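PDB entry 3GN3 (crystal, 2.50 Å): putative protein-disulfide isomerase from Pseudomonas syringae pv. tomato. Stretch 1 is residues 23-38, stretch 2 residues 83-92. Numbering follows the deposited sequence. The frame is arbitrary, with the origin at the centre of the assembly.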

# COMPACT_ATOMS: atom_id res chain seq x y z
N GLU A 23 1.68 -16.73 -8.30
CA GLU A 23 2.53 -17.63 -7.54
C GLU A 23 2.62 -18.93 -8.35
O GLU A 23 1.60 -19.59 -8.57
N PRO A 24 3.83 -19.30 -8.80
CA PRO A 24 4.01 -20.43 -9.74
C PRO A 24 3.46 -21.78 -9.28
O PRO A 24 3.16 -22.63 -10.13
N THR A 25 3.32 -21.98 -7.97
CA THR A 25 2.79 -23.25 -7.46
C THR A 25 1.40 -23.11 -6.83
O THR A 25 0.98 -23.97 -6.05
N CYS A 26 0.70 -22.03 -7.15
CA CYS A 26 -0.64 -21.81 -6.59
C CYS A 26 -1.71 -22.29 -7.58
O CYS A 26 -1.66 -21.94 -8.75
N PRO A 27 -2.67 -23.09 -7.11
CA PRO A 27 -3.66 -23.71 -8.02
C PRO A 27 -4.44 -22.69 -8.85
O PRO A 27 -4.66 -22.89 -10.06
N PHE A 28 -4.84 -21.58 -8.22
CA PHE A 28 -5.62 -20.54 -8.88
C PHE A 28 -4.76 -19.79 -9.87
O PHE A 28 -5.23 -19.40 -10.95
N SER A 29 -3.48 -19.60 -9.50
CA SER A 29 -2.51 -18.96 -10.37
C SER A 29 -2.30 -19.77 -11.64
O SER A 29 -2.37 -19.21 -12.73
N VAL A 30 -2.08 -21.07 -11.48
CA VAL A 30 -1.94 -22.03 -12.60
C VAL A 30 -3.13 -21.94 -13.57
O VAL A 30 -2.96 -21.79 -14.79
N LYS A 31 -4.34 -22.02 -13.02
CA LYS A 31 -5.57 -21.83 -13.78
C LYS A 31 -5.53 -20.53 -14.61
O LYS A 31 -5.75 -20.56 -15.83
N ALA A 32 -5.21 -19.40 -13.98
CA ALA A 32 -5.11 -18.14 -14.73
C ALA A 32 -3.95 -18.17 -15.74
O ALA A 32 -4.06 -17.61 -16.84
N PHE A 33 -2.86 -18.83 -15.36
CA PHE A 33 -1.67 -18.89 -16.20
C PHE A 33 -2.00 -19.55 -17.55
O PHE A 33 -1.73 -18.98 -18.61
N PHE A 34 -2.60 -20.73 -17.48
CA PHE A 34 -3.08 -21.43 -18.67
C PHE A 34 -4.19 -20.72 -19.48
O PHE A 34 -4.62 -21.24 -20.49
N LYS A 35 -4.62 -19.52 -19.07
CA LYS A 35 -5.59 -18.76 -19.86
C LYS A 35 -4.96 -17.56 -20.55
O LYS A 35 -5.62 -16.86 -21.32
N LEU A 36 -3.68 -17.32 -20.30
CA LEU A 36 -3.07 -16.10 -20.84
C LEU A 36 -2.86 -16.14 -22.35
O LEU A 36 -2.92 -15.09 -23.01
N ASP A 37 -2.64 -17.33 -22.91
CA ASP A 37 -2.56 -17.49 -24.38
C ASP A 37 -3.88 -17.09 -25.05
O ASP A 37 -3.87 -16.24 -25.93
N ASP A 38 -5.00 -17.68 -24.59
CA ASP A 38 -6.33 -17.28 -25.08
C ASP A 38 -6.53 -15.81 -24.91
O ASP A 38 -7.01 -15.15 -25.83
N ALA A 83 11.59 -18.75 -19.51
CA ALA A 83 10.87 -18.51 -18.26
C ALA A 83 9.46 -19.11 -18.34
O ALA A 83 9.01 -19.80 -17.41
N LYS A 84 8.79 -18.88 -19.47
CA LYS A 84 7.46 -19.43 -19.69
C LYS A 84 7.50 -20.97 -19.68
O LYS A 84 6.66 -21.62 -19.03
N ALA A 85 8.49 -21.55 -20.35
CA ALA A 85 8.74 -22.99 -20.27
C ALA A 85 8.84 -23.48 -18.81
O ALA A 85 8.17 -24.47 -18.43
N VAL A 86 9.63 -22.79 -17.99
CA VAL A 86 9.76 -23.15 -16.56
C VAL A 86 8.43 -23.04 -15.79
O VAL A 86 8.07 -23.97 -15.04
N MET A 87 7.71 -21.92 -15.98
CA MET A 87 6.36 -21.75 -15.36
C MET A 87 5.42 -22.88 -15.79
O MET A 87 4.76 -23.49 -14.95
N THR A 88 5.42 -23.20 -17.10
CA THR A 88 4.61 -24.30 -17.63
C THR A 88 4.97 -25.64 -16.99
O THR A 88 4.08 -26.41 -16.62
N ALA A 89 6.26 -25.92 -16.85
CA ALA A 89 6.68 -27.20 -16.25
C ALA A 89 6.24 -27.31 -14.79
O ALA A 89 5.76 -28.37 -14.34
N VAL A 90 6.38 -26.20 -14.04
CA VAL A 90 5.93 -26.16 -12.64
C VAL A 90 4.40 -26.29 -12.58
O VAL A 90 3.86 -27.15 -11.88
N ALA A 91 3.72 -25.45 -13.36
CA ALA A 91 2.26 -25.47 -13.45
C ALA A 91 1.67 -26.86 -13.74
O ALA A 91 0.77 -27.31 -13.02
N SER A 92 2.21 -27.55 -14.75
CA SER A 92 1.78 -28.92 -15.12
C SER A 92 1.98 -29.96 -14.03
O SER A 92 1.23 -30.92 -13.95

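What fills the space between the two helices? Chiefly Phe33, whose CA-to-CB bond points toward helix 83-92. Its chi1 of 172° (t) and chi2 of 72° carry the ring into a hole lined by Lys84, Met87, Thr88 and Ala91. Phe33 CZ leads the way, lying 3.7 Å from Met87 CB and 3.6 Å from Thr88 OG1, which meets the ring at its edge; Phe33 CD2 rests 4.1 Å from Ala91 CB. Met87 also points toward stretch 1, with chi1 m and chi2 t, and its SD stands 5.1 Å from the centroid of the Phe33 ring in an oblique sulfur-aromatic contact.

What meets the small side chain of Ala91? It is a single methyl group pointing toward stretch 1, where the CA atoms of Val30 and Ala91 are 5.5 Å apart. Val30, with chi1 t, brings CG2 to 3.9 Å from Ala91 CB. Phe34 starts out sideways, but its m rotamer (chi1 -73°) brings the end of the ring nearer, so that CE2 reaches 3.7 Å from the same Ala91 CB. The edge of this ring also meets Thr88 and Ser92, with Phe34 CE1 4.2 Å from Thr88 CG2 and Phe34 CZ 3.9 Å from Ser92 OG.

How does the loop before helix 27-33 join the packing? Val90, t at chi1, points toward it and places CG1 3.6 Å from Thr25 CG2 and 4.3 Å from Pro24 CB. Thr25 adopts p (chi1 60°), a conformation in which OG1 donates to Glu23 OE2 at 2.7 Å while CG2 remains available to Val90. The same carboxylate oxygen, Glu23 OE2, accepts from Thr25 N at 3.0 Å, tying the side chain of Glu23 back across the turn it begins.

Where do polar groups find partners? No direct hydrogen bond crosses the contact, but water 1 bridges it, donating to Pro24 O at 2.6 Å and to Met87 O at 2.9 Å. Within helix 83-92, the m rotamers of Thr88 and Ser92 turn their hydroxyls back to the backbone: Thr88 OG1 donates to Lys84 O and Ser92 OG to Thr88 O, both at 2.8 Å. Their polar ends are thus satisfied even beside aromatic rings. Lys84 leaves its helix sideways, yet four successive t torsions extend it until NZ lies 3.9 Å from Asp37 OD1, a long salt bridge at the margin of the contact.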

# COMPACT_ATOMS: atom_id res chain seq x y z
CB GLU A 23 1.96 -17.85 -6.11
CG GLU A 23 2.36 -19.16 -5.40
CD GLU A 23 3.87 -19.33 -5.21
OE1 GLU A 23 4.52 -18.43 -4.60
OE2 GLU A 23 4.40 -20.38 -5.65
CB PRO A 24 5.54 -20.53 -9.91
CG PRO A 24 6.08 -19.22 -9.36
CD PRO A 24 5.12 -18.76 -8.32
CB THR A 25 3.73 -23.93 -6.42
OG1 THR A 25 3.93 -23.06 -5.30
CG2 THR A 25 5.07 -24.26 -7.04
CB CYS A 26 -0.80 -20.34 -6.23
SG CYS A 26 -2.49 -19.62 -6.34
CB PRO A 27 -4.59 -24.49 -7.08
CG PRO A 27 -4.33 -23.94 -5.70
CD PRO A 27 -2.91 -23.46 -5.69
CB PHE A 28 -6.24 -19.59 -7.85
CG PHE A 28 -6.98 -20.30 -6.76
CD1 PHE A 28 -8.25 -20.84 -7.00
CD2 PHE A 28 -6.40 -20.47 -5.50
CE1 PHE A 28 -8.96 -21.53 -5.98
CE2 PHE A 28 -7.08 -21.15 -4.48
CZ PHE A 28 -8.37 -21.69 -4.72
CB SER A 29 -1.18 -18.73 -9.65
OG SER A 29 -1.30 -17.72 -8.68
CB VAL A 30 -1.77 -23.48 -12.05
CG1 VAL A 30 -1.95 -24.52 -13.15
CG2 VAL A 30 -0.41 -23.63 -11.36
CB LYS A 31 -6.74 -21.86 -12.80
CG LYS A 31 -8.09 -22.11 -13.40
CD LYS A 31 -8.86 -23.02 -12.45
CE LYS A 31 -10.33 -22.65 -12.34
NZ LYS A 31 -10.51 -21.41 -11.49
CB ALA A 32 -4.97 -16.93 -13.78
CB PHE A 33 -0.54 -19.65 -15.49
CG PHE A 33 0.64 -19.93 -16.36
CD1 PHE A 33 1.50 -18.90 -16.73
CD2 PHE A 33 0.88 -21.22 -16.84
CE1 PHE A 33 2.61 -19.15 -17.55
CE2 PHE A 33 2.00 -21.49 -17.66
CZ PHE A 33 2.86 -20.45 -18.01
CB PHE A 34 -3.49 -22.87 -18.33
CG PHE A 34 -2.33 -23.79 -18.05
CD1 PHE A 34 -1.32 -23.98 -19.01
CD2 PHE A 34 -2.24 -24.49 -16.86
CE1 PHE A 34 -0.23 -24.83 -18.76
CE2 PHE A 34 -1.15 -25.35 -16.60
CZ PHE A 34 -0.15 -25.52 -17.56
CB LYS A 35 -6.76 -18.30 -18.99
CG LYS A 35 -7.70 -19.43 -18.53
CD LYS A 35 -9.00 -18.86 -17.94
CE LYS A 35 -9.70 -19.90 -17.10
NZ LYS A 35 -10.87 -19.34 -16.38
CB LEU A 36 -1.80 -15.71 -20.07
CG LEU A 36 -2.00 -15.35 -18.59
CD1 LEU A 36 -0.64 -15.24 -17.90
CD2 LEU A 36 -2.83 -14.07 -18.39
CB ASP A 37 -2.15 -18.90 -24.80
CG ASP A 37 -0.65 -19.16 -24.66
OD1 ASP A 37 -0.24 -20.34 -24.68
OD2 ASP A 37 0.14 -18.19 -24.54
CB ASP A 38 -7.48 -17.91 -24.30
CG ASP A 38 -7.35 -19.37 -24.14
OD1 ASP A 38 -6.34 -19.94 -24.65
OD2 ASP A 38 -8.27 -19.95 -23.49
CB ALA A 83 10.83 -17.03 -17.93
CB LYS A 84 6.85 -18.87 -20.97
CG LYS A 84 5.41 -19.31 -21.21
CD LYS A 84 5.06 -19.18 -22.70
CE LYS A 84 3.72 -19.88 -23.01
NZ LYS A 84 3.67 -20.28 -24.45
CB ALA A 85 9.99 -23.35 -21.05
CB VAL A 86 10.91 -22.38 -15.81
CG1 VAL A 86 10.83 -22.63 -14.28
CG2 VAL A 86 12.30 -22.78 -16.35
CB MET A 87 5.75 -20.37 -15.64
CG MET A 87 6.49 -19.23 -14.94
SD MET A 87 5.57 -17.70 -14.89
CE MET A 87 6.34 -16.73 -16.11
CB THR A 88 4.73 -24.44 -19.16
OG1 THR A 88 4.43 -23.18 -19.79
CG2 THR A 88 3.80 -25.55 -19.68
CB ALA A 89 8.19 -27.41 -16.40
CB VAL A 90 6.45 -24.89 -11.89
CG1 VAL A 90 5.82 -24.77 -10.50
CG2 VAL A 90 7.97 -24.92 -11.76
CB ALA A 91 1.79 -24.46 -14.47
CB SER A 92 2.53 -29.41 -16.33
OG SER A 92 2.39 -28.49 -17.39
O HOH W 1 4.11 -22.08 -12.53